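Local coordinates for protein chitin deacetylase 1 (Bombyx mori, PDB 5ZNT) that removes acetyl groups from the N-acetylglucosamine units of chitin, with zinc as cofactor, through the carbohydrate esterase family 4 domain held in this chain, at residues F44-N49 / F77-Y82; A99-T104 / R146-R151; A232-C237 / L267-A272. One frame throughout, in Å; residues are numbered along the deposited sequence.

Contact 1. Residues F44-N49 / F77-Y82. With ZN (zinc ion), chain C.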
loop_
_atom_site.group_PDB
_atom_site.type_symbol
_atom_site.label_atom_id
_atom_site.label_comp_id
_atom_site.label_asym_id
_atom_site.label_seq_id
_atom_site.Cartn_x
_atom_site.Cartn_y
_atom_site.Cartn_z
ATOM N N PHE A 44 0.085 -5.928 0.466
ATOM C CA PHE A 44 -0.168 -6.876 1.543
ATOM C C PHE A 44 -0.133 -6.149 2.880
ATOM O O PHE A 44 0.811 -5.395 3.153
ATOM C CB PHE A 44 0.875 -8.001 1.534
ATOM C CG PHE A 44 0.868 -8.794 0.273
ATOM C CD1 PHE A 44 -0.105 -9.763 0.060
ATOM C CD2 PHE A 44 1.809 -8.545 -0.721
ATOM C CE1 PHE A 44 -0.127 -10.482 -1.135
ATOM C CE2 PHE A 44 1.793 -9.271 -1.902
ATOM C CZ PHE A 44 0.832 -10.241 -2.097
ATOM N N ASP A 45 -1.127 -6.401 3.708
ATOM C CA ASP A 45 -1.123 -5.776 5.001
ATOM C C ASP A 45 -0.597 -6.754 6.020
ATOM O O ASP A 45 -0.464 -7.972 5.780
ATOM C CB ASP A 45 -2.485 -5.185 5.325
ATOM C CG ASP A 45 -2.839 -4.004 4.452
ATOM O OD1 ASP A 45 -2.051 -3.680 3.539
ATOM O OD2 ASP A 45 -3.920 -3.409 4.681
ATOM N N ASP A 46 -0.319 -6.156 7.163
ATOM C CA ASP A 46 -0.065 -6.784 8.436
ATOM C C ASP A 46 1.212 -7.605 8.380
ATOM O O ASP A 46 1.891 -7.524 7.458
ATOM C CB ASP A 46 -1.152 -7.805 8.901
ATOM C CG ASP A 46 -2.605 -7.284 8.896
ATOM O OD1 ASP A 46 -2.786 -6.094 8.782
ATOM O OD2 ASP A 46 -3.500 -8.166 9.027
ATOM N N ALA A 47 1.520 -8.322 9.429
ATOM C CA ALA A 47 2.846 -8.843 9.709
ATOM C C ALA A 47 3.526 -9.609 8.582
ATOM O O ALA A 47 2.894 -10.206 7.814
ATOM C CB ALA A 47 2.855 -9.642 10.999
ATOM N N ILE A 48 4.835 -9.555 8.549
ATOM C CA ILE A 48 5.585 -10.356 7.637
ATOM C C ILE A 48 6.329 -11.336 8.547
ATOM O O ILE A 48 7.104 -10.935 9.330
ATOM C CB ILE A 48 6.588 -9.565 6.804
ATOM C CG1 ILE A 48 5.872 -8.609 5.889
ATOM C CG2 ILE A 48 7.470 -10.518 6.059
ATOM C CD1 ILE A 48 6.771 -7.867 4.994
ATOM N N ASN A 49 6.091 -12.618 8.406
ATOM C CA ASN A 49 6.748 -13.605 9.269
ATOM C C ASN A 49 6.579 -14.972 8.627
ATOM O O ASN A 49 6.141 -15.083 7.475
ATOM C CB ASN A 49 6.197 -13.555 10.712
ATOM C CG ASN A 49 4.696 -13.797 10.790
ATOM O OD1 ASN A 49 4.125 -14.496 9.970
ATOM N ND2 ASN A 49 4.058 -13.242 11.816
ATOM N N PHE A 77 2.307 -3.091 3.701
ATOM C CA PHE A 77 1.926 -2.225 4.817
ATOM C C PHE A 77 2.090 -3.049 6.088
ATOM O O PHE A 77 1.252 -3.891 6.413
ATOM C CB PHE A 77 0.501 -1.699 4.640
ATOM C CG PHE A 77 0.381 -0.692 3.524
ATOM C CD1 PHE A 77 0.735 0.635 3.732
ATOM C CD2 PHE A 77 -0.045 -1.086 2.267
ATOM C CE1 PHE A 77 0.651 1.558 2.691
ATOM C CE2 PHE A 77 -0.137 -0.166 1.235
ATOM C CZ PHE A 77 0.214 1.143 1.446
ATOM N N VAL A 78 3.175 -2.801 6.810
ATOM C CA VAL A 78 3.661 -3.725 7.833
ATOM C C VAL A 78 3.209 -3.235 9.188
ATOM O O VAL A 78 3.413 -2.064 9.525
ATOM C CB VAL A 78 5.197 -3.846 7.772
ATOM C CG1 VAL A 78 5.703 -4.802 8.882
ATOM C CG2 VAL A 78 5.618 -4.373 6.371
ATOM N N SER A 79 2.596 -4.127 9.972
ATOM C CA SER A 79 2.302 -3.876 11.374
ATOM C C SER A 79 3.341 -4.596 12.236
ATOM O O SER A 79 3.931 -5.587 11.810
ATOM C CB SER A 79 0.879 -4.355 11.734
ATOM O OG SER A 79 0.729 -5.753 11.445
ATOM N N HIS A 80 3.532 -4.108 13.474
ATOM C CA HIS A 80 4.696 -4.507 14.275
ATOM C C HIS A 80 4.564 -5.913 14.849
ATOM O O HIS A 80 5.495 -6.715 14.752
ATOM C CB HIS A 80 4.913 -3.489 15.401
ATOM C CG HIS A 80 5.994 -3.860 16.383
ATOM N ND1 HIS A 80 7.250 -4.295 15.999
ATOM C CD2 HIS A 80 6.004 -3.834 17.737
ATOM C CE1 HIS A 80 7.987 -4.513 17.078
ATOM N NE2 HIS A 80 7.255 -4.239 18.147
ATOM N N LYS A 81 3.435 -6.233 15.501
ATOM C CA LYS A 81 3.443 -7.405 16.368
ATOM C C LYS A 81 3.641 -8.670 15.548
ATOM O O LYS A 81 2.957 -8.892 14.541
ATOM C CB LYS A 81 2.146 -7.497 17.196
ATOM C CG LYS A 81 2.306 -8.290 18.502
ATOM C CD LYS A 81 0.934 -8.382 19.252
ATOM C CE LYS A 81 1.098 -8.968 20.637
ATOM N NZ LYS A 81 -0.194 -8.926 21.434
ATOM N N TYR A 82 4.601 -9.496 15.982
ATOM C CA TYR A 82 4.992 -10.759 15.365
ATOM C C TYR A 82 5.753 -10.599 14.057
ATOM O O TYR A 82 5.982 -11.591 13.364
ATOM C CB TYR A 82 3.791 -11.681 15.118
ATOM C CG TYR A 82 2.881 -11.824 16.326
ATOM C CD1 TYR A 82 3.368 -12.334 17.540
ATOM C CD2 TYR A 82 1.533 -11.466 16.250
ATOM C CE1 TYR A 82 2.510 -12.478 18.658
ATOM C CE2 TYR A 82 0.684 -11.598 17.345
ATOM C CZ TYR A 82 1.169 -12.110 18.542
ATOM O OH TYR A 82 0.305 -12.227 19.624
HETATM ZN ZN ZN C . -4.377 -4.690 9.004
HETATM O O HOH W 1 -5.257 -4.521 6.890
HETATM O O HOH W 2 -5.662 -6.404 9.191
HETATM O O HOH W 3 -6.271 -3.404 8.750
#
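Asp45 and Phe77 both turn CG away from their own carbonyl carbon and beside the backbone N (chi1 -68° and -70°), which sets the two side chains alongside one another, pointing the same way. Asp45 OD1 comes within 3.4 Å of Phe77 CB, and the carboxylate stands almost perpendicular to the phenyl ring. The parallel strands themselves pair through Phe77 N and Phe44 O, 2.8 Å apart. A weaker, bent bond of 2.9 Å follows from Asp46 N to Phe77 O, just past the end of strand 38-45. The next side chain, Asp46, leaves the partner segment and gives OD1 to the zinc ion at 2.1 Å; His101 and His105 are the other protein ligands.

Further along, Ser79 OG packs against CA of Asp46, and the side chains of Ile48 and Val78 cross at about a right angle, CD1 of Ile48 3.9 Å from CG2 of Val78. Asn49 shuts the far end. Its CG sits between backbone N and carbonyl carbon (chi1 58°), and ND2 reaches Tyr82 O over 3.0 Å in a nearly straight bond. The acceptor lies in the amide plane of Asn49, while the donor stands above the carbonyl plane of Tyr82; OD1 is taken by Asn51 N.

The consecutive aspartates belong to the TFDD sequence of this esterase family, and they divide the work. Asp46 binds the metal through one oxygen, and its OD2 accepts a 2.8 Å bond from a zinc-bound water. Asp45 stays off the metal: OD1 forms a salt bridge with Arg146, and OD2 accepts a bond of 2.8 Å from a second zinc-bound water. One carboxylate therefore holds the ion directly, while the other holds one of its waters and is itself anchored by an arginine.

Contact 2. Residues A99-T104 / R146-R151. With ZN (zinc ion), chain C.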
loop_
_atom_site.group_PDB
_atom_site.type_symbol
_atom_site.label_atom_id
_atom_site.label_comp_id
_atom_site.label_asym_id
_atom_site.label_seq_id
_atom_site.Cartn_x
_atom_site.Cartn_y
_atom_site.Cartn_z
ATOM N N ALA A 99 6.002 -0.087 3.845
ATOM C CA ALA A 99 5.226 1.038 4.365
ATOM C C ALA A 99 4.707 0.655 5.747
ATOM O O ALA A 99 4.858 -0.492 6.178
ATOM C CB ALA A 99 4.052 1.398 3.424
ATOM N N VAL A 100 4.089 1.605 6.474
ATOM C CA VAL A 100 3.715 1.338 7.867
ATOM C C VAL A 100 2.216 1.132 7.986
ATOM O O VAL A 100 1.411 1.773 7.292
ATOM C CB VAL A 100 4.192 2.427 8.847
ATOM C CG1 VAL A 100 5.710 2.648 8.719
ATOM C CG2 VAL A 100 3.419 3.734 8.685
ATOM N N HIS A 101 1.849 0.243 8.906
ATOM C CA HIS A 101 0.484 -0.160 9.196
ATOM C C HIS A 101 0.262 -0.164 10.714
ATOM O O HIS A 101 -0.546 -0.942 11.228
ATOM C CB HIS A 101 0.218 -1.535 8.582
ATOM C CG HIS A 101 -1.224 -1.955 8.548
ATOM N ND1 HIS A 101 -2.245 -1.118 8.155
ATOM C CD2 HIS A 101 -1.804 -3.159 8.806
ATOM C CE1 HIS A 101 -3.392 -1.779 8.189
ATOM N NE2 HIS A 101 -3.153 -3.019 8.588
ATOM N N SER A 102 1.025 0.672 11.436
ATOM C CA SER A 102 0.957 0.957 12.876
ATOM C C SER A 102 1.724 -0.046 13.753
ATOM O O SER A 102 2.070 -1.151 13.322
ATOM C CB SER A 102 -0.489 1.060 13.386
ATOM O OG SER A 102 -0.981 -0.208 13.753
ATOM N N ILE A 103 1.994 0.356 14.993
ATOM C CA ILE A 103 2.626 -0.532 15.972
ATOM C C ILE A 103 1.610 -1.514 16.546
ATOM O O ILE A 103 1.825 -2.731 16.540
ATOM C CB ILE A 103 3.276 0.302 17.092
ATOM C CG1 ILE A 103 4.510 1.035 16.548
ATOM C CG2 ILE A 103 3.600 -0.616 18.323
ATOM C CD1 ILE A 103 5.184 1.979 17.576
ATOM N N THR A 104 0.482 -1.008 17.035
ATOM C CA THR A 104 -0.431 -1.848 17.803
ATOM C C THR A 104 -1.492 -2.548 16.963
ATOM O O THR A 104 -2.023 -3.571 17.414
ATOM C CB THR A 104 -1.173 -1.039 18.883
ATOM O OG1 THR A 104 -2.141 -0.189 18.257
ATOM C CG2 THR A 104 -0.205 -0.182 19.715
ATOM N N ARG A 146 -0.867 3.150 5.912
ATOM C CA ARG A 146 -2.239 2.661 5.804
ATOM C C ARG A 146 -2.737 2.349 7.206
ATOM O O ARG A 146 -2.096 1.582 7.935
ATOM C CB ARG A 146 -2.339 1.417 4.920
ATOM C CG ARG A 146 -3.754 0.805 4.869
ATOM C CD ARG A 146 -3.825 -0.280 3.775
ATOM N NE ARG A 146 -3.834 0.271 2.413
ATOM C CZ ARG A 146 -3.665 -0.447 1.303
ATOM N NH1 ARG A 146 -3.459 -1.763 1.375
ATOM N NH2 ARG A 146 -3.713 0.156 0.115
ATOM N N ALA A 147 -3.884 2.925 7.574
ATOM C CA ALA A 147 -4.424 2.750 8.926
ATOM C C ALA A 147 -5.104 1.393 9.079
ATOM O O ALA A 147 -5.758 0.915 8.146
ATOM C CB ALA A 147 -5.425 3.860 9.268
ATOM N N PRO A 148 -4.942 0.751 10.246
ATOM C CA PRO A 148 -5.712 -0.453 10.556
ATOM C C PRO A 148 -7.206 -0.245 10.339
ATOM O O PRO A 148 -7.754 0.836 10.606
ATOM C CB PRO A 148 -5.393 -0.701 12.038
ATOM C CG PRO A 148 -3.990 -0.163 12.191
ATOM C CD PRO A 148 -3.979 1.090 11.309
ATOM N N TYR A 149 -7.845 -1.293 9.824
ATOM C CA TYR A 149 -9.273 -1.351 9.493
ATOM C C TYR A 149 -9.702 -0.206 8.562
ATOM O O TYR A 149 -10.894 0.120 8.483
ATOM C CB TYR A 149 -10.117 -1.422 10.793
ATOM C CG TYR A 149 -9.518 -2.459 11.735
ATOM C CD1 TYR A 149 -9.769 -3.821 11.561
ATOM C CD2 TYR A 149 -8.614 -2.083 12.727
ATOM C CE1 TYR A 149 -9.171 -4.779 12.396
ATOM C CE2 TYR A 149 -7.994 -3.037 13.554
ATOM C CZ TYR A 149 -8.282 -4.370 13.373
ATOM O OH TYR A 149 -7.685 -5.300 14.189
ATOM N N LEU A 150 -8.738 0.385 7.838
ATOM C CA LEU A 150 -8.965 1.511 6.933
ATOM C C LEU A 150 -9.731 2.638 7.631
ATOM O O LEU A 150 -10.607 3.284 7.046
ATOM C CB LEU A 150 -9.692 1.058 5.658
ATOM C CG LEU A 150 -9.006 -0.081 4.868
ATOM C CD1 LEU A 150 -9.775 -0.400 3.582
ATOM C CD2 LEU A 150 -7.583 0.331 4.496
ATOM N N ARG A 151 -9.389 2.893 8.899
ATOM C CA ARG A 151 -10.018 3.979 9.647
ATOM C C ARG A 151 -9.246 5.264 9.393
ATOM O O ARG A 151 -8.135 5.446 9.907
ATOM C CB ARG A 151 -10.067 3.666 11.140
ATOM C CG ARG A 151 -10.809 2.397 11.518
ATOM C CD ARG A 151 -12.194 2.326 10.887
ATOM N NE ARG A 151 -13.061 3.425 11.312
ATOM C CZ ARG A 151 -14.292 3.610 10.843
ATOM N NH1 ARG A 151 -14.786 2.772 9.936
ATOM N NH2 ARG A 151 -15.022 4.639 11.263
HETATM ZN ZN ZN C . -4.377 -4.690 9.004
HETATM O O HOH W 3 -6.271 -3.404 8.750
HETATM O O HOH W 1 -5.257 -4.521 6.890
HETATM O O HOH W 2 -5.662 -6.404 9.191
#
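His101 meets Arg146 and Pro148 in the dense half of this contact. With CG anti to the backbone N (chi1 -168°), the imidazole is carried across to the 146-151 loop, where ND1 donates to Arg146 O at 2.7 Å in a fairly straight bond. The acceptor lies close to the ring plane, but the donor stands 50° out of the carbonyl plane. The same oxygen receives a CA-H...O contact from His101 CA, so the one carbonyl oxygen meets both the backbone and the ring of His101. The ND1 bond helps fix the rotation of the ring, with NE2 on the zinc ion, 2.1 Å away. Pro148 closes in with CA 3.6 Å from His101 CE1, while its CG lies over one face of the ring and 3.4 Å from Ser102 OG. That hydroxyl donates to His101 O along an in-plane lone pair and also accepts from His105 N, tightening the turn between the two histidines of the H-(S/T)-x-x-H zinc motif of the CE4 family.

The other side is wetter. Three waters fill out the zinc shell, and one of them, 2.3 Å from the zinc ion, accepts a bond of 2.8 Å from Tyr149 N, of an exposed residue.

Arg146 N bonds to Val100 O (3.0 Å) where strand 97-100 ends, so the loop leaving strand 144-145 is fastened to the edge of the sheet. The Arg146 guanidinium leads off to Ser170 O. Helix 109-113 packs Trp112 against Ser102 and Pro148, helix 117-134 backs Val100 and Ala147, and Phe77 of strand 75-78 touches both His101 and Arg146.

Contact 3. Residues A232-C237 / L267-A272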
loop_
_atom_site.group_PDB
_atom_site.type_symbol
_atom_site.label_atom_id
_atom_site.label_comp_id
_atom_site.label_asym_id
_atom_site.label_seq_id
_atom_site.Cartn_x
_atom_site.Cartn_y
_atom_site.Cartn_z
ATOM N N ALA A 232 -12.991 -2.762 -1.315
ATOM C CA ALA A 232 -11.630 -2.261 -1.485
ATOM C C ALA A 232 -10.603 -3.355 -1.193
ATOM O O ALA A 232 -9.799 -3.705 -2.061
ATOM C CB ALA A 232 -11.408 -1.020 -0.607
ATOM N N MET A 233 -10.626 -3.919 0.010
ATOM C CA MET A 233 -9.790 -5.078 0.297
ATOM C C MET A 233 -10.360 -6.290 -0.415
ATOM O O MET A 233 -11.568 -6.553 -0.347
ATOM C CB MET A 233 -9.712 -5.339 1.802
ATOM C CG MET A 233 -9.231 -4.148 2.630
ATOM S SD MET A 233 -7.558 -3.615 2.173
ATOM C CE MET A 233 -6.644 -5.135 2.486
ATOM N N VAL A 234 -9.489 -7.044 -1.088
ATOM C CA VAL A 234 -9.970 -8.190 -1.852
ATOM C C VAL A 234 -10.729 -9.158 -0.953
ATOM O O VAL A 234 -11.786 -9.676 -1.332
ATOM C CB VAL A 234 -8.806 -8.883 -2.582
ATOM C CG1 VAL A 234 -9.305 -10.113 -3.316
ATOM C CG2 VAL A 234 -8.164 -7.909 -3.558
ATOM N N ASP A 235 -10.235 -9.396 0.264
ATOM C CA ASP A 235 -10.922 -10.361 1.117
ATOM C C ASP A 235 -12.248 -9.839 1.664
ATOM O O ASP A 235 -12.999 -10.617 2.264
ATOM C CB ASP A 235 -10.022 -10.766 2.279
ATOM C CG ASP A 235 -9.384 -9.581 2.930
ATOM O OD1 ASP A 235 -8.287 -9.184 2.448
ATOM O OD2 ASP A 235 -10.018 -9.008 3.856
ATOM N N SER A 236 -12.548 -8.552 1.503
ATOM C CA SER A 236 -13.873 -8.071 1.850
ATOM C C SER A 236 -14.898 -8.295 0.735
ATOM O O SER A 236 -16.074 -7.961 0.926
ATOM C CB SER A 236 -13.808 -6.590 2.225
ATOM O OG SER A 236 -13.636 -5.758 1.084
ATOM N N CYS A 237 -14.497 -8.854 -0.418
ATOM C CA CYS A 237 -15.440 -9.179 -1.498
ATOM C C CYS A 237 -16.031 -10.558 -1.220
ATOM O O CYS A 237 -15.633 -11.574 -1.794
ATOM C CB CYS A 237 -14.763 -9.131 -2.866
ATOM S SG CYS A 237 -13.690 -7.685 -3.158
ATOM N N LEU A 267 -4.820 -3.873 -5.946
ATOM C CA LEU A 267 -5.195 -5.211 -5.510
ATOM C C LEU A 267 -4.642 -5.417 -4.097
ATOM O O LEU A 267 -3.458 -5.731 -3.905
ATOM C CB LEU A 267 -4.691 -6.269 -6.487
ATOM C CG LEU A 267 -5.141 -6.029 -7.943
ATOM C CD1 LEU A 267 -4.522 -7.125 -8.844
ATOM C CD2 LEU A 267 -6.679 -6.047 -8.028
ATOM N N TYR A 268 -5.499 -5.234 -3.105
ATOM C CA TYR A 268 -5.064 -5.089 -1.716
ATOM C C TYR A 268 -5.374 -6.374 -0.964
ATOM O O TYR A 268 -6.540 -6.685 -0.722
ATOM C CB TYR A 268 -5.754 -3.894 -1.067
ATOM C CG TYR A 268 -5.706 -2.624 -1.889
ATOM C CD1 TYR A 268 -4.493 -2.098 -2.315
ATOM C CD2 TYR A 268 -6.868 -1.946 -2.225
ATOM C CE1 TYR A 268 -4.429 -0.908 -3.021
ATOM C CE2 TYR A 268 -6.820 -0.770 -2.960
ATOM C CZ TYR A 268 -5.602 -0.257 -3.353
ATOM O OH TYR A 268 -5.555 0.922 -4.069
ATOM N N PHE A 269 -4.330 -7.123 -0.598
ATOM C CA PHE A 269 -4.484 -8.458 -0.029
ATOM C C PHE A 269 -4.086 -8.537 1.438
ATOM O O PHE A 269 -3.304 -7.728 1.954
ATOM C CB PHE A 269 -3.630 -9.491 -0.775
ATOM C CG PHE A 269 -4.062 -9.740 -2.193
ATOM C CD1 PHE A 269 -5.078 -10.636 -2.478
ATOM C CD2 PHE A 269 -3.428 -9.096 -3.242
ATOM C CE1 PHE A 269 -5.460 -10.884 -3.804
ATOM C CE2 PHE A 269 -3.807 -9.318 -4.566
ATOM C CZ PHE A 269 -4.826 -10.202 -4.850
ATOM N N HIS A 270 -4.607 -9.577 2.088
ATOM C CA HIS A 270 -3.983 -10.196 3.254
ATOM C C HIS A 270 -3.419 -11.528 2.808
ATOM O O HIS A 270 -4.128 -12.313 2.171
ATOM C CB HIS A 270 -4.975 -10.424 4.391
ATOM C CG HIS A 270 -5.539 -9.159 4.939
ATOM N ND1 HIS A 270 -6.671 -8.571 4.420
ATOM C CD2 HIS A 270 -5.121 -8.357 5.949
ATOM C CE1 HIS A 270 -6.938 -7.468 5.100
ATOM N NE2 HIS A 270 -6.017 -7.319 6.034
ATOM N N ALA A 271 -2.151 -11.774 3.143
ATOM C CA ALA A 271 -1.507 -13.024 2.756
ATOM C C ALA A 271 -2.335 -14.228 3.170
ATOM O O ALA A 271 -2.468 -15.193 2.407
ATOM C CB ALA A 271 -0.119 -13.112 3.384
ATOM N N ALA A 272 -2.905 -14.195 4.378
ATOM C CA ALA A 272 -3.606 -15.373 4.880
ATOM C C ALA A 272 -4.773 -15.763 3.966
ATOM O O ALA A 272 -5.077 -16.951 3.803
ATOM C CB ALA A 272 -4.094 -15.108 6.308
HETATM O O HOH W 4 -8.192 -4.459 -3.952
HETATM O O HOH W 5 -6.829 -10.774 0.544
#
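Asp235 and His270 are joined by a short hydrogen bond: His270 ND1 donates to Asp235 OD1 over 2.6 Å, nearly straight. The oxygen lies in the imidazole plane, yet the N-H meets the carboxylate from above, 43° out of its plane. Asp235 CG, set between backbone N and carbonyl carbon (chi1 47°), comes up to the imidazole, and the two side chains cross at about a right angle. A water adds a second tie, giving a 2.9 Å bond to Asp235 OD1 and accepting one of 3.0 Å from His270 N. An alanine in place of Asp235 would probably leave His270 ND1 without its acceptor and the imidazole freer to turn.

Between the backbones, Val234 N donates to Tyr268 O at 3.0 Å, and another water bridges Ala232 O and Tyr268 N. These bonds lay a short 3-10 turn, residues 234-236, against the end of strand 265-270 in the central parallel sheet. Ser236 closes that turn, with both its N and OG bonded to Met233 O. His270, at the N-cap position before helix 271-276, probably matches the histidine of the last conserved CE4 motif; its nearest side-chain atom is about 4 Å from the zinc ion.

Apolar contacts fill in around these. Val234 lays CG2 over a face of the Phe269 ring, 4.3 Å from its centroid, a CH-pi contact; Phe246 of helix 243-258 touches both residues. Met233, bent at chi2 and chi3, puts SD 3.7 Å from Tyr268 CB and its methyl CE 3.5 Å from His270 CE1. The Tyr268 ring makes a cation-pi contact with Arg146.

From the N terminus the three contacts follow in series; none nests in or crosses another. Contact 1 closes the first beta-alpha-beta unit, strand 38-45, helix 53-59 and strand 75-78. Contact 2 then closes a loop of 41 residues carrying helices 109-113 and 117-134, and contact 3 one of 29 residues carrying helix 243-258. The parallel sheet joins them: strand 38-45 lies between 75-78 and 265-270, and 97-100 flanks 75-78. Backbone bonds therefore run from Val78 to Ala99 and His101, and from Asp45 to Phe269. Contacts 1 and 2 share the zinc ion and its waters, while His270 brings contact 3 up beside Asp46.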